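Local coordinates for protein aminoglycoside 6-adenylyltransferase (Bacillus subtilis, PDB 2PBE) that adenylates streptomycin and streptidine on the 6-hydroxyl, using ATP or GTP, and so makes the bacterium resistant to streptomycin, at residues 5-8 with 9-13; 53-56 with 57-60; 63-66 with 67-71; 179-182 with 183-187; 220-223 with 224-227. All blocks are in the same frame, centred on the assembly; numbering follows the deposited sequence.

All five contacts are local, within a turn or two of chain. Interactions 1 and 5 are both capping boxes, each a serine and a glutamate at the start of helices 6-19 and 223-230; the first is partly buried, the second lies at the surface. Interaction 2 is also an N-cap, but an aspartate's, on a short and weakly bonded surface helix. Interaction 3 is the 3-10 turn leading into the outermost strand 70-74: its Phe67 ring is buried, its ion pair lies nearer the surface, and it touches interaction 1 where Ile12 CG2 lies 3.5 Å from Phe67 CD1. Interaction 4, centred about 41 Å from the centre of interaction 3, has no cap; in the first turns of helix 177-204, its main feature is a T-shaped ring pair.

Interaction 1 of 5, residues 5-8 with 9-13; sequences SEQE and MMDIF
The side-chain nitrogen NE2 of Gln7 serves two acceptors: a weak, bent hydrogen bond runs to Asp11 OD2 (3.1 Å, N-H...O angle 139°), one turn further on, and another weak one goes to the backbone O of Lys215. With CG anti to the backbone N (chi1 179°), the Gln7 chain turns back at chi2 toward Asp11, and its amide meets the carboxylate with the two planes 59° apart. Asp11 OD1 has a salt bridge to Arg219, a second hold on the same group. Just upstream, Ser5 and Glu8 form a capping box at the start of helix 6-19. Glu8 N donates to Ser5 OG at 3.1 Å, almost straight, while Ser5 N returns a 2.9 Å bond to the anti lone pair of Glu8 OE1; Gln7 N adds a weak bond to that hydroxyl oxygen. The regular helical ladder then takes over, with Met9 N to Ser5 O at 3.0 Å. Met9 and Met10, both selenomethionine, lie buried against Tyr45 of strand 45-51.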
loop_
_atom_site.group_PDB
_atom_site.type_symbol
_atom_site.label_atom_id
_atom_site.label_comp_id
_atom_site.label_asym_id
_atom_site.label_seq_id
_atom_site.Cartn_x
_atom_site.Cartn_y
_atom_site.Cartn_z
ATOM N N SER A 5 0.673 15.790 9.910
ATOM C CA SER A 5 1.856 14.941 9.796
ATOM C C SER A 5 2.076 14.465 8.359
ATOM O O SER A 5 1.181 14.562 7.513
ATOM C CB SER A 5 1.710 13.711 10.697
ATOM O OG SER A 5 0.701 12.838 10.213
ATOM N N GLU A 6 3.267 13.937 8.097
ATOM C CA GLU A 6 3.607 13.429 6.777
ATOM C C GLU A 6 2.692 12.256 6.459
ATOM O O GLU A 6 2.490 11.905 5.309
ATOM C CB GLU A 6 5.084 13.011 6.723
ATOM C CG GLU A 6 5.574 12.166 7.898
ATOM C CD GLU A 6 5.985 12.987 9.145
ATOM O OE1 GLU A 6 5.103 13.335 9.977
ATOM O OE2 GLU A 6 7.203 13.289 9.274
ATOM N N GLN A 7 2.129 11.673 7.504
ATOM C CA GLN A 7 1.209 10.564 7.345
ATOM C C GLN A 7 -0.124 11.114 6.836
ATOM O O GLN A 7 -0.610 10.686 5.795
ATOM C CB GLN A 7 1.014 9.864 8.693
ATOM C CG GLN A 7 0.042 8.701 8.666
ATOM C CD GLN A 7 0.321 7.731 7.526
ATOM O OE1 GLN A 7 1.479 7.384 7.266
ATOM N NE2 GLN A 7 -0.735 7.286 6.847
ATOM N N GLU A 8 -0.688 12.071 7.566
ATOM C CA GLU A 8 -1.964 12.675 7.209
ATOM C C GLU A 8 -1.961 13.292 5.815
ATOM O O GLU A 8 -2.949 13.180 5.084
ATOM C CB GLU A 8 -2.342 13.742 8.237
ATOM C CG GLU A 8 -2.406 13.235 9.678
ATOM C CD GLU A 8 -2.810 14.314 10.680
ATOM O OE1 GLU A 8 -2.013 15.249 10.926
ATOM O OE2 GLU A 8 -3.933 14.219 11.220
HETATM N N MSE A 9 -0.850 13.933 5.457
HETATM C CA MSE A 9 -0.739 14.575 4.159
HETATM C C MSE A 9 -0.791 13.558 3.043
HETATM O O MSE A 9 -1.543 13.720 2.084
HETATM C CB MSE A 9 0.568 15.376 4.063
HETATM C CG MSE A 9 0.598 16.646 4.913
HETATM SE SE MSE A 9 -0.909 17.862 4.614
HETATM C CE MSE A 9 -0.450 18.495 2.856
HETATM N N MSE A 10 0.021 12.521 3.171
HETATM C CA MSE A 10 0.064 11.477 2.165
HETATM C C MSE A 10 -1.277 10.809 2.006
HETATM O O MSE A 10 -1.667 10.462 0.891
HETATM C CB MSE A 10 1.103 10.415 2.506
HETATM C CG MSE A 10 2.539 10.876 2.349
HETATM SE SE MSE A 10 2.890 11.781 0.650
HETATM C CE MSE A 10 1.978 10.585 -0.569
ATOM N N ASP A 11 -1.973 10.615 3.124
ATOM C CA ASP A 11 -3.290 9.991 3.085
ATOM C C ASP A 11 -4.181 10.802 2.154
ATOM O O ASP A 11 -4.776 10.262 1.230
ATOM C CB ASP A 11 -3.936 9.952 4.483
ATOM C CG ASP A 11 -3.264 8.960 5.419
ATOM O OD1 ASP A 11 -2.920 7.843 4.958
ATOM O OD2 ASP A 11 -3.094 9.292 6.617
ATOM N N ILE A 12 -4.257 12.103 2.393
ATOM C CA ILE A 12 -5.082 12.979 1.587
ATOM C C ILE A 12 -4.800 12.842 0.089
ATOM O O ILE A 12 -5.719 12.647 -0.701
ATOM C CB ILE A 12 -4.868 14.434 2.047
ATOM C CG1 ILE A 12 -5.293 14.558 3.511
ATOM C CG2 ILE A 12 -5.662 15.387 1.189
ATOM C CD1 ILE A 12 -4.985 15.886 4.153
ATOM N N PHE A 13 -3.538 12.932 -0.300
ATOM C CA PHE A 13 -3.195 12.840 -1.708
ATOM C C PHE A 13 -3.516 11.480 -2.317
ATOM O O PHE A 13 -4.027 11.390 -3.436
ATOM C CB PHE A 13 -1.710 13.125 -1.921
ATOM C CG PHE A 13 -1.229 14.431 -1.346
ATOM C CD1 PHE A 13 -2.075 15.560 -1.267
ATOM C CD2 PHE A 13 0.112 14.556 -0.929
ATOM C CE1 PHE A 13 -1.584 16.803 -0.773
ATOM C CE2 PHE A 13 0.627 15.784 -0.434
ATOM C CZ PHE A 13 -0.221 16.913 -0.355
#

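Interaction 2 of 5, residues 53-56 with 57-60; sequences DVES and FKEN
Charge pairs Glu55 with Lys58 across one turn: Glu55 OE1 forms a salt bridge with Lys58 NZ at 3.5 Å. The two side chains cross at a slant, and the NZ distance makes this a loose salt bridge; the lysine chain bends at chi2 and chi3 to bring its ammonium group there. Hydrogen bonding begins with the cap. Asp53 OD1 accepts from Ser56 N at 2.9 Å, and the donor sits 72° out of the carboxylate plane. Asp53 is thus the N-cap of helix 54-58, a short element that follows strand 45-51 of the mixed sheet. Its main-chain bonds are all weak: Val54 O takes both Phe57 N (3.1 Å, N-H...O angle 130°) and Lys58 N (3.4 Å), and Glu59 N reaches Ser56 O. A water ties the end of the turn together, donating to Ser56 O at 3.2 Å and to Glu59 OE1 at 2.9 Å. The Phe57 ring makes the remaining contacts. Val54 O lies at the ring edge, near its plane; Phe57 CD2 is also 3.3 Å from Asp53 O. The same ring makes a cation-pi contact with Arg22 and an edge-to-face pair with Trp63, while Arg22 also hydrogen-bonds Ser56 OG through NH2.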
loop_
_atom_site.group_PDB
_atom_site.type_symbol
_atom_site.label_atom_id
_atom_site.label_comp_id
_atom_site.label_asym_id
_atom_site.label_seq_id
_atom_site.Cartn_x
_atom_site.Cartn_y
_atom_site.Cartn_z
ATOM N N ASP A 53 -7.924 13.606 -18.503
ATOM C CA ASP A 53 -8.269 14.942 -18.997
ATOM C C ASP A 53 -7.637 16.059 -18.192
ATOM O O ASP A 53 -8.176 16.488 -17.172
ATOM C CB ASP A 53 -9.777 15.139 -18.960
ATOM C CG ASP A 53 -10.229 16.379 -19.725
ATOM O OD1 ASP A 53 -9.432 17.331 -19.914
ATOM O OD2 ASP A 53 -11.414 16.402 -20.127
ATOM N N VAL A 54 -6.522 16.568 -18.680
ATOM C CA VAL A 54 -5.850 17.636 -17.973
ATOM C C VAL A 54 -6.720 18.902 -17.902
ATOM O O VAL A 54 -6.844 19.508 -16.832
ATOM C CB VAL A 54 -4.445 17.891 -18.613
ATOM C CG1 VAL A 54 -4.612 18.158 -20.129
ATOM C CG2 VAL A 54 -3.732 18.994 -17.895
ATOM N N GLU A 55 -7.350 19.275 -19.024
ATOM C CA GLU A 55 -8.215 20.468 -19.081
ATOM C C GLU A 55 -9.379 20.427 -18.072
ATOM O O GLU A 55 -9.869 21.480 -17.616
ATOM C CB GLU A 55 -8.781 20.639 -20.494
ATOM C CG GLU A 55 -7.735 20.953 -21.564
ATOM C CD GLU A 55 -6.898 22.201 -21.225
ATOM O OE1 GLU A 55 -5.652 22.077 -21.151
ATOM O OE2 GLU A 55 -7.477 23.303 -21.036
ATOM N N SER A 56 -9.816 19.209 -17.745
ATOM C CA SER A 56 -10.916 18.992 -16.809
ATOM C C SER A 56 -10.606 19.643 -15.471
ATOM O O SER A 56 -11.436 20.333 -14.861
ATOM C CB SER A 56 -11.128 17.487 -16.614
ATOM O OG SER A 56 -12.378 17.230 -16.007
ATOM N N PHE A 57 -9.386 19.422 -15.019
ATOM C CA PHE A 57 -8.950 19.971 -13.756
ATOM C C PHE A 57 -8.825 21.474 -13.856
ATOM O O PHE A 57 -9.045 22.192 -12.891
ATOM C CB PHE A 57 -7.620 19.342 -13.368
ATOM C CG PHE A 57 -7.733 17.900 -12.979
ATOM C CD1 PHE A 57 -8.109 17.546 -11.669
ATOM C CD2 PHE A 57 -7.526 16.887 -13.928
ATOM C CE1 PHE A 57 -8.291 16.193 -11.299
ATOM C CE2 PHE A 57 -7.703 15.522 -13.582
ATOM C CZ PHE A 57 -8.090 15.170 -12.266
ATOM N N LYS A 58 -8.477 21.947 -15.053
ATOM C CA LYS A 58 -8.304 23.377 -15.298
ATOM C C LYS A 58 -9.587 24.199 -15.354
ATOM O O LYS A 58 -9.502 25.423 -15.400
ATOM C CB LYS A 58 -7.498 23.601 -16.586
ATOM C CG LYS A 58 -6.095 23.025 -16.524
ATOM C CD LYS A 58 -5.084 23.877 -17.282
ATOM C CE LYS A 58 -5.331 23.902 -18.775
ATOM N NZ LYS A 58 -4.503 24.925 -19.490
ATOM N N GLU A 59 -10.760 23.561 -15.362
ATOM C CA GLU A 59 -12.031 24.300 -15.397
ATOM C C GLU A 59 -12.009 25.415 -14.334
ATOM O O GLU A 59 -12.313 26.577 -14.629
ATOM C CB GLU A 59 -13.219 23.355 -15.147
ATOM C CG GLU A 59 -14.236 23.338 -16.283
ATOM C CD GLU A 59 -14.264 22.019 -17.056
ATOM O OE1 GLU A 59 -14.927 21.055 -16.583
ATOM O OE2 GLU A 59 -13.612 21.943 -18.128
ATOM N N ASN A 60 -11.640 25.056 -13.101
ATOM C CA ASN A 60 -11.519 26.022 -12.006
ATOM C C ASN A 60 -10.748 25.411 -10.841
ATOM O O ASN A 60 -10.295 24.282 -10.931
ATOM C CB ASN A 60 -12.894 26.528 -11.541
ATOM C CG ASN A 60 -13.730 25.446 -10.916
ATOM O OD1 ASN A 60 -14.165 24.510 -11.586
ATOM N ND2 ASN A 60 -13.967 25.575 -9.616
HETATM O O HOH W 1 -14.369 19.178 -14.450
#

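Interaction 3 of 5, residues 63-66 with 67-71; sequences WLEI and FGKRI
Two successive i to i+3 bonds, Phe67 N to Leu64 O (3.0 Å) and Gly68 N to Glu65 O (3.1 Å), define a short 3-10 turn; their donors stand well above the respective carbonyl planes. Gly68 ends it with a positive phi of 114°, at backbone angles where a CB would press on the preceding carbonyl oxygen. Among the side chains, the Phe67 ring is the centre. Ile66 CG1 is anti to its own backbone N, which puts CG2 between that N and the carbonyl carbon; from there CG2 sits over the middle of the ring, 3.8 Å from the centroid and 8° off the normal, a CH-pi contact. Phe67 CE2 meets Trp63 CZ3 (3.8 Å) and Leu64 CD2 (3.9 Å) at the ring edge. The polar half depends on Glu65: OE1 takes a salt bridge from Lys69 NZ at 2.8 Å, on its anti side, somewhat out of the carboxylate plane, and a water donates to that oxygen and accepts a weak bond from Arg70 N. A second water donates to Leu64 O and Gly68 O. Phe67 packs against Ile12 and Phe16 of helix 6-19 and Phe96 of strand 90-96, Arg4 NH2 binds Phe67 O, and backbone bonds between Lys69 and Glu97 and between Ile71 and Leu95 lead into edge strand 70-74.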
loop_
_atom_site.group_PDB
_atom_site.type_symbol
_atom_site.label_atom_id
_atom_site.label_comp_id
_atom_site.label_asym_id
_atom_site.label_seq_id
_atom_site.Cartn_x
_atom_site.Cartn_y
_atom_site.Cartn_z
ATOM N N TRP A 63 -11.925 22.086 -6.728
ATOM C CA TRP A 63 -11.517 20.749 -6.315
ATOM C C TRP A 63 -10.280 20.757 -5.395
ATOM O O TRP A 63 -10.014 19.778 -4.687
ATOM C CB TRP A 63 -11.244 19.886 -7.540
ATOM C CG TRP A 63 -10.155 20.419 -8.366
ATOM C CD1 TRP A 63 -10.249 21.410 -9.311
ATOM C CD2 TRP A 63 -8.787 20.034 -8.308
ATOM N NE1 TRP A 63 -9.006 21.665 -9.847
ATOM C CE2 TRP A 63 -8.085 20.837 -9.256
ATOM C CE3 TRP A 63 -8.072 19.083 -7.548
ATOM C CZ2 TRP A 63 -6.685 20.718 -9.468
ATOM C CZ3 TRP A 63 -6.677 18.957 -7.757
ATOM C CH2 TRP A 63 -6.000 19.779 -8.715
ATOM N N LEU A 64 -9.532 21.858 -5.423
ATOM C CA LEU A 64 -8.328 22.010 -4.614
ATOM C C LEU A 64 -8.619 22.265 -3.143
ATOM O O LEU A 64 -7.781 22.026 -2.288
ATOM C CB LEU A 64 -7.486 23.158 -5.164
ATOM C CG LEU A 64 -6.694 22.931 -6.454
ATOM C CD1 LEU A 64 -6.293 24.257 -7.050
ATOM C CD2 LEU A 64 -5.477 22.096 -6.164
ATOM N N GLU A 65 -9.816 22.755 -2.865
ATOM C CA GLU A 65 -10.246 23.089 -1.510
ATOM C C GLU A 65 -10.183 21.882 -0.595
ATOM O O GLU A 65 -10.097 22.030 0.634
ATOM C CB GLU A 65 -11.680 23.644 -1.556
ATOM C CG GLU A 65 -11.961 24.803 -0.608
ATOM C CD GLU A 65 -11.127 26.037 -0.919
ATOM O OE1 GLU A 65 -10.122 26.278 -0.207
ATOM O OE2 GLU A 65 -11.478 26.761 -1.878
ATOM N N ILE A 66 -10.200 20.696 -1.197
ATOM C CA ILE A 66 -10.165 19.449 -0.446
ATOM C C ILE A 66 -8.866 19.248 0.330
ATOM O O ILE A 66 -8.842 18.568 1.361
ATOM C CB ILE A 66 -10.393 18.238 -1.379
ATOM C CG1 ILE A 66 -10.679 16.986 -0.539
ATOM C CG2 ILE A 66 -9.170 18.042 -2.288
ATOM C CD1 ILE A 66 -11.038 15.763 -1.344
ATOM N N PHE A 67 -7.789 19.846 -0.164
ATOM C CA PHE A 67 -6.503 19.687 0.495
ATOM C C PHE A 67 -6.341 20.598 1.697
ATOM O O PHE A 67 -5.366 20.479 2.442
ATOM C CB PHE A 67 -5.380 19.932 -0.501
ATOM C CG PHE A 67 -5.421 19.031 -1.698
ATOM C CD1 PHE A 67 -5.424 17.637 -1.540
ATOM C CD2 PHE A 67 -5.440 19.563 -2.989
ATOM C CE1 PHE A 67 -5.441 16.763 -2.669
ATOM C CE2 PHE A 67 -5.459 18.712 -4.130
ATOM C CZ PHE A 67 -5.455 17.306 -3.968
ATOM N N GLY A 68 -7.284 21.520 1.882
ATOM C CA GLY A 68 -7.196 22.403 3.029
ATOM C C GLY A 68 -6.955 23.876 2.784
ATOM O O GLY A 68 -6.621 24.303 1.688
ATOM N N LYS A 69 -7.144 24.674 3.828
ATOM C CA LYS A 69 -6.949 26.108 3.726
ATOM C C LYS A 69 -5.492 26.423 3.475
ATOM O O LYS A 69 -4.594 25.860 4.107
ATOM C CB LYS A 69 -7.447 26.799 5.001
ATOM C CG LYS A 69 -8.924 27.250 5.000
ATOM C CD LYS A 69 -9.898 26.211 4.442
ATOM C CE LYS A 69 -10.201 26.426 2.947
ATOM N NZ LYS A 69 -10.668 25.150 2.332
ATOM N N ARG A 70 -5.267 27.326 2.523
ATOM C CA ARG A 70 -3.916 27.717 2.159
ATOM C C ARG A 70 -3.622 29.192 2.339
ATOM O O ARG A 70 -4.534 30.026 2.358
ATOM C CB ARG A 70 -3.634 27.317 0.709
ATOM C CG ARG A 70 -4.764 27.584 -0.256
ATOM C CD ARG A 70 -4.436 27.103 -1.662
ATOM N NE ARG A 70 -5.645 26.726 -2.383
ATOM C CZ ARG A 70 -6.578 27.570 -2.788
ATOM N NH1 ARG A 70 -6.459 28.870 -2.556
ATOM N NH2 ARG A 70 -7.646 27.115 -3.417
ATOM N N ILE A 71 -2.332 29.492 2.475
ATOM C CA ILE A 71 -1.846 30.855 2.624
ATOM C C ILE A 71 -1.849 31.484 1.225
ATOM O O ILE A 71 -2.272 32.619 1.054
ATOM C CB ILE A 71 -0.423 30.851 3.235
ATOM C CG1 ILE A 71 -0.500 30.319 4.669
ATOM C CG2 ILE A 71 0.188 32.243 3.179
ATOM C CD1 ILE A 71 0.822 30.041 5.321
HETATM O O HOH W 2 -6.333 24.087 -1.079
HETATM O O HOH W 3 -8.063 28.104 0.894
#

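Interaction 4 of 5, residues 179-182 with 183-187; sequences FAID and HLNEI
His183 and Phe179 form a T-shaped aromatic pair one turn apart on helix 177-204, which packs against helices 151-173 and 238-263 in the helical part of the fold. Along His183, CB is 3.8 Å from Ala180 O. CG stands beside the backbone N, which directs the ring back along the helix toward Phe179. His183 CD2 passes 3.3 Å from Phe179 O and then approaches the ring itself. At the tip, NE2 lies over one face of Phe179, offset toward the rim and nearest to CZ. The centroids are 4.4 Å apart and the planes 86° to each other, so the imidazole presents its edge to the phenyl face. With CG anti to the backbone N (chi1 -179°), the Phe179 ring comes beside its carbonyl, within reach of His183. His183 also meets Tyr167 of helix 151-173 edge to face and touches Val168, while Ala180 and Leu184 pack on Met241 of helix 238-263. The helical bonds here include a nearly straight one from Asn185 N to Ile181 O (2.9 Å, 171°), and the helix has a wider pi-type turn at 184-187. One turn apart on the same helix, Asp182 OD2 and Glu186 OE1, two like charges, are 4.6 Å from each other.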
loop_
_atom_site.group_PDB
_atom_site.type_symbol
_atom_site.label_atom_id
_atom_site.label_comp_id
_atom_site.label_asym_id
_atom_site.label_seq_id
_atom_site.Cartn_x
_atom_site.Cartn_y
_atom_site.Cartn_z
ATOM N N PHE A 179 12.011 -13.526 20.610
ATOM C CA PHE A 179 12.404 -14.102 19.321
ATOM C C PHE A 179 11.126 -14.287 18.503
ATOM O O PHE A 179 11.059 -13.947 17.310
ATOM C CB PHE A 179 13.077 -15.459 19.543
ATOM C CG PHE A 179 13.535 -16.140 18.274
ATOM C CD1 PHE A 179 14.639 -15.639 17.550
ATOM C CD2 PHE A 179 12.898 -17.319 17.821
ATOM C CE1 PHE A 179 15.123 -16.320 16.376
ATOM C CE2 PHE A 179 13.359 -18.009 16.652
ATOM C CZ PHE A 179 14.471 -17.517 15.928
ATOM N N ALA A 180 10.105 -14.810 19.171
ATOM C CA ALA A 180 8.825 -15.049 18.529
ATOM C C ALA A 180 8.189 -13.751 18.037
ATOM O O ALA A 180 7.721 -13.673 16.892
ATOM C CB ALA A 180 7.910 -15.755 19.499
ATOM N N ILE A 181 8.204 -12.733 18.895
ATOM C CA ILE A 181 7.620 -11.426 18.588
ATOM C C ILE A 181 8.269 -10.733 17.389
ATOM O O ILE A 181 7.587 -10.134 16.560
ATOM C CB ILE A 181 7.703 -10.490 19.819
ATOM C CG1 ILE A 181 6.736 -10.981 20.894
ATOM C CG2 ILE A 181 7.342 -9.057 19.444
ATOM C CD1 ILE A 181 6.888 -10.304 22.244
ATOM N N ASP A 182 9.588 -10.800 17.296
ATOM C CA ASP A 182 10.263 -10.140 16.186
ATOM C C ASP A 182 9.899 -10.777 14.843
ATOM O O ASP A 182 9.732 -10.075 13.846
ATOM C CB ASP A 182 11.784 -10.130 16.417
ATOM C CG ASP A 182 12.204 -9.160 17.522
ATOM O OD1 ASP A 182 11.560 -9.150 18.594
ATOM O OD2 ASP A 182 13.179 -8.410 17.331
ATOM N N HIS A 183 9.750 -12.097 14.814
ATOM C CA HIS A 183 9.394 -12.771 13.576
ATOM C C HIS A 183 7.925 -12.532 13.229
ATOM O O HIS A 183 7.549 -12.432 12.056
ATOM C CB HIS A 183 9.672 -14.269 13.681
ATOM C CG HIS A 183 11.129 -14.604 13.718
ATOM N ND1 HIS A 183 12.034 -14.086 12.811
ATOM C CD2 HIS A 183 11.832 -15.442 14.512
ATOM C CE1 HIS A 183 13.227 -14.597 13.042
ATOM N NE2 HIS A 183 13.133 -15.422 14.067
ATOM N N LEU A 184 7.089 -12.445 14.253
ATOM C CA LEU A 184 5.682 -12.194 14.024
ATOM C C LEU A 184 5.529 -10.789 13.427
ATOM O O LEU A 184 4.913 -10.597 12.372
ATOM C CB LEU A 184 4.905 -12.270 15.335
ATOM C CG LEU A 184 3.422 -11.911 15.208
ATOM C CD1 LEU A 184 2.705 -12.981 14.397
ATOM C CD2 LEU A 184 2.795 -11.755 16.586
ATOM N N ASN A 185 6.097 -9.812 14.112
ATOM C CA ASN A 185 5.999 -8.438 13.678
ATOM C C ASN A 185 6.708 -8.167 12.373
ATOM O O ASN A 185 6.207 -7.422 11.532
ATOM C CB ASN A 185 6.576 -7.511 14.747
ATOM C CG ASN A 185 5.761 -7.517 16.016
ATOM O OD1 ASN A 185 6.271 -7.217 17.091
ATOM N ND2 ASN A 185 4.480 -7.852 15.899
ATOM N N GLU A 186 7.864 -8.783 12.176
ATOM C CA GLU A 186 8.627 -8.488 10.982
ATOM C C GLU A 186 8.413 -9.328 9.755
ATOM O O GLU A 186 8.763 -8.892 8.666
ATOM C CB GLU A 186 10.121 -8.474 11.320
ATOM C CG GLU A 186 10.488 -7.490 12.423
ATOM C CD GLU A 186 11.984 -7.371 12.618
ATOM O OE1 GLU A 186 12.642 -8.428 12.760
ATOM O OE2 GLU A 186 12.499 -6.225 12.637
ATOM N N ILE A 187 7.847 -10.515 9.890
ATOM C CA ILE A 187 7.665 -11.352 8.713
ATOM C C ILE A 187 6.280 -11.961 8.530
ATOM O O ILE A 187 5.661 -11.804 7.483
ATOM C CB ILE A 187 8.733 -12.471 8.702
ATOM C CG1 ILE A 187 10.130 -11.831 8.673
ATOM C CG2 ILE A 187 8.547 -13.388 7.491
ATOM C CD1 ILE A 187 11.258 -12.761 9.094
#

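Interaction 5 of 5, residues 220-223 with 224-227; sequences YLSN and KEWE
Ser222 and Glu225 lock the start of helix 223-230 in a capping box. Ser222 N donates to Glu225 OE1 at 2.6 Å with an N-H...O angle of 166°; the carboxylate oxygen is met on its anti side, 18° out of plane. In return Glu225 N gives a weak 3.3 Å bond to Ser222 OG, which lies between the backbone N and the carbonyl carbon, a position (chi1 62°) from which OG can accept the first-turn N-H of Glu225. The glutamate chain, extended beyond CG, spans the distance back to the cap, and Glu225 CB meets Leu221 CG at 3.7 Å. Main-chain bonds close the turn behind the cap: Trp226 N to Ser222 O at 3.0 Å and Glu227 N to Asn223 O, also 3.0 Å. Asn223 O takes a second, weak bond from Trp226 N, so two donors share that carbonyl. Further out, Glu225 is backed by Met196 and Ile200 of helix 177-204. Tyr220, just ahead of the cap, stacks on Phe208 and touches Leu14 and Leu18 of helix 6-19, so this turn borders both the helical part and the N-terminal helix. Lys218 makes a cation-pi contact with the Trp226 ring. Leu221 approaches the indole at its edge, the two side chains crossing at about a right angle, with Leu221 CD2 4.2 Å from Trp226 CD1.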
loop_
_atom_site.group_PDB
_atom_site.type_symbol
_atom_site.label_atom_id
_atom_site.label_comp_id
_atom_site.label_asym_id
_atom_site.label_seq_id
_atom_site.Cartn_x
_atom_site.Cartn_y
_atom_site.Cartn_z
ATOM N N TYR A 220 -6.677 1.208 2.233
ATOM C CA TYR A 220 -6.981 0.229 1.209
ATOM C C TYR A 220 -7.931 -0.803 1.748
ATOM O O TYR A 220 -8.765 -1.322 1.023
ATOM C CB TYR A 220 -5.717 -0.459 0.757
ATOM C CG TYR A 220 -4.914 0.379 -0.198
ATOM C CD1 TYR A 220 -5.396 0.664 -1.504
ATOM C CD2 TYR A 220 -3.671 0.933 0.198
ATOM C CE1 TYR A 220 -4.654 1.489 -2.396
ATOM C CE2 TYR A 220 -2.928 1.758 -0.663
ATOM C CZ TYR A 220 -3.417 2.040 -1.956
ATOM O OH TYR A 220 -2.656 2.869 -2.765
ATOM N N LEU A 221 -7.768 -1.121 3.030
ATOM C CA LEU A 221 -8.607 -2.095 3.710
ATOM C C LEU A 221 -9.894 -1.431 4.165
ATOM O O LEU A 221 -9.900 -0.242 4.510
ATOM C CB LEU A 221 -7.884 -2.634 4.941
ATOM C CG LEU A 221 -6.909 -3.804 4.890
ATOM C CD1 LEU A 221 -6.240 -3.895 3.541
ATOM C CD2 LEU A 221 -5.879 -3.609 5.990
ATOM N N SER A 222 -10.972 -2.196 4.157
ATOM C CA SER A 222 -12.250 -1.704 4.617
ATOM C C SER A 222 -12.115 -1.684 6.140
ATOM O O SER A 222 -11.069 -2.068 6.674
ATOM C CB SER A 222 -13.363 -2.656 4.198
ATOM O OG SER A 222 -13.181 -3.924 4.785
ATOM N N ASN A 223 -13.151 -1.246 6.841
ATOM C CA ASN A 223 -13.068 -1.199 8.295
ATOM C C ASN A 223 -13.057 -2.600 8.879
ATOM O O ASN A 223 -12.406 -2.856 9.906
ATOM C CB ASN A 223 -14.230 -0.394 8.872
ATOM C CG ASN A 223 -14.248 1.027 8.357
ATOM O OD1 ASN A 223 -13.186 1.653 8.207
ATOM N ND2 ASN A 223 -15.448 1.548 8.077
ATOM N N LYS A 224 -13.765 -3.509 8.221
ATOM C CA LYS A 224 -13.818 -4.874 8.686
ATOM C C LYS A 224 -12.415 -5.475 8.604
ATOM O O LYS A 224 -11.933 -6.090 9.565
ATOM C CB LYS A 224 -14.780 -5.680 7.824
ATOM C CG LYS A 224 -15.010 -7.091 8.337
ATOM C CD LYS A 224 -15.620 -7.960 7.261
ATOM C CE LYS A 224 -15.836 -9.383 7.745
ATOM N NZ LYS A 224 -16.317 -10.254 6.644
ATOM N N GLU A 225 -11.760 -5.273 7.464
ATOM C CA GLU A 225 -10.428 -5.802 7.224
ATOM C C GLU A 225 -9.395 -5.198 8.152
ATOM O O GLU A 225 -8.418 -5.854 8.496
ATOM C CB GLU A 225 -10.031 -5.574 5.766
ATOM C CG GLU A 225 -11.077 -6.106 4.774
ATOM C CD GLU A 225 -10.794 -5.730 3.324
ATOM O OE1 GLU A 225 -10.511 -4.547 3.038
ATOM O OE2 GLU A 225 -10.879 -6.622 2.455
ATOM N N TRP A 226 -9.601 -3.948 8.564
ATOM C CA TRP A 226 -8.644 -3.320 9.470
ATOM C C TRP A 226 -8.856 -3.840 10.874
ATOM O O TRP A 226 -7.928 -3.896 11.677
ATOM C CB TRP A 226 -8.786 -1.801 9.485
ATOM C CG TRP A 226 -7.526 -1.121 9.947
ATOM C CD1 TRP A 226 -6.285 -1.158 9.328
ATOM C CD2 TRP A 226 -7.375 -0.275 11.089
ATOM N NE1 TRP A 226 -5.378 -0.377 10.011
ATOM C CE2 TRP A 226 -6.007 0.179 11.096
ATOM C CE3 TRP A 226 -8.248 0.157 12.112
ATOM C CZ2 TRP A 226 -5.498 1.051 12.092
ATOM C CZ3 TRP A 226 -7.736 1.041 13.121
ATOM C CH2 TRP A 226 -6.367 1.474 13.091
ATOM N N GLU A 227 -10.092 -4.188 11.184
ATOM C CA GLU A 227 -10.378 -4.717 12.498
ATOM C C GLU A 227 -9.780 -6.112 12.604
ATOM O O GLU A 227 -9.309 -6.511 13.668
ATOM C CB GLU A 227 -11.883 -4.770 12.744
ATOM C CG GLU A 227 -12.452 -3.440 13.208
ATOM C CD GLU A 227 -13.897 -3.550 13.622
ATOM O OE1 GLU A 227 -14.322 -4.667 14.008
ATOM O OE2 GLU A 227 -14.599 -2.515 13.570
#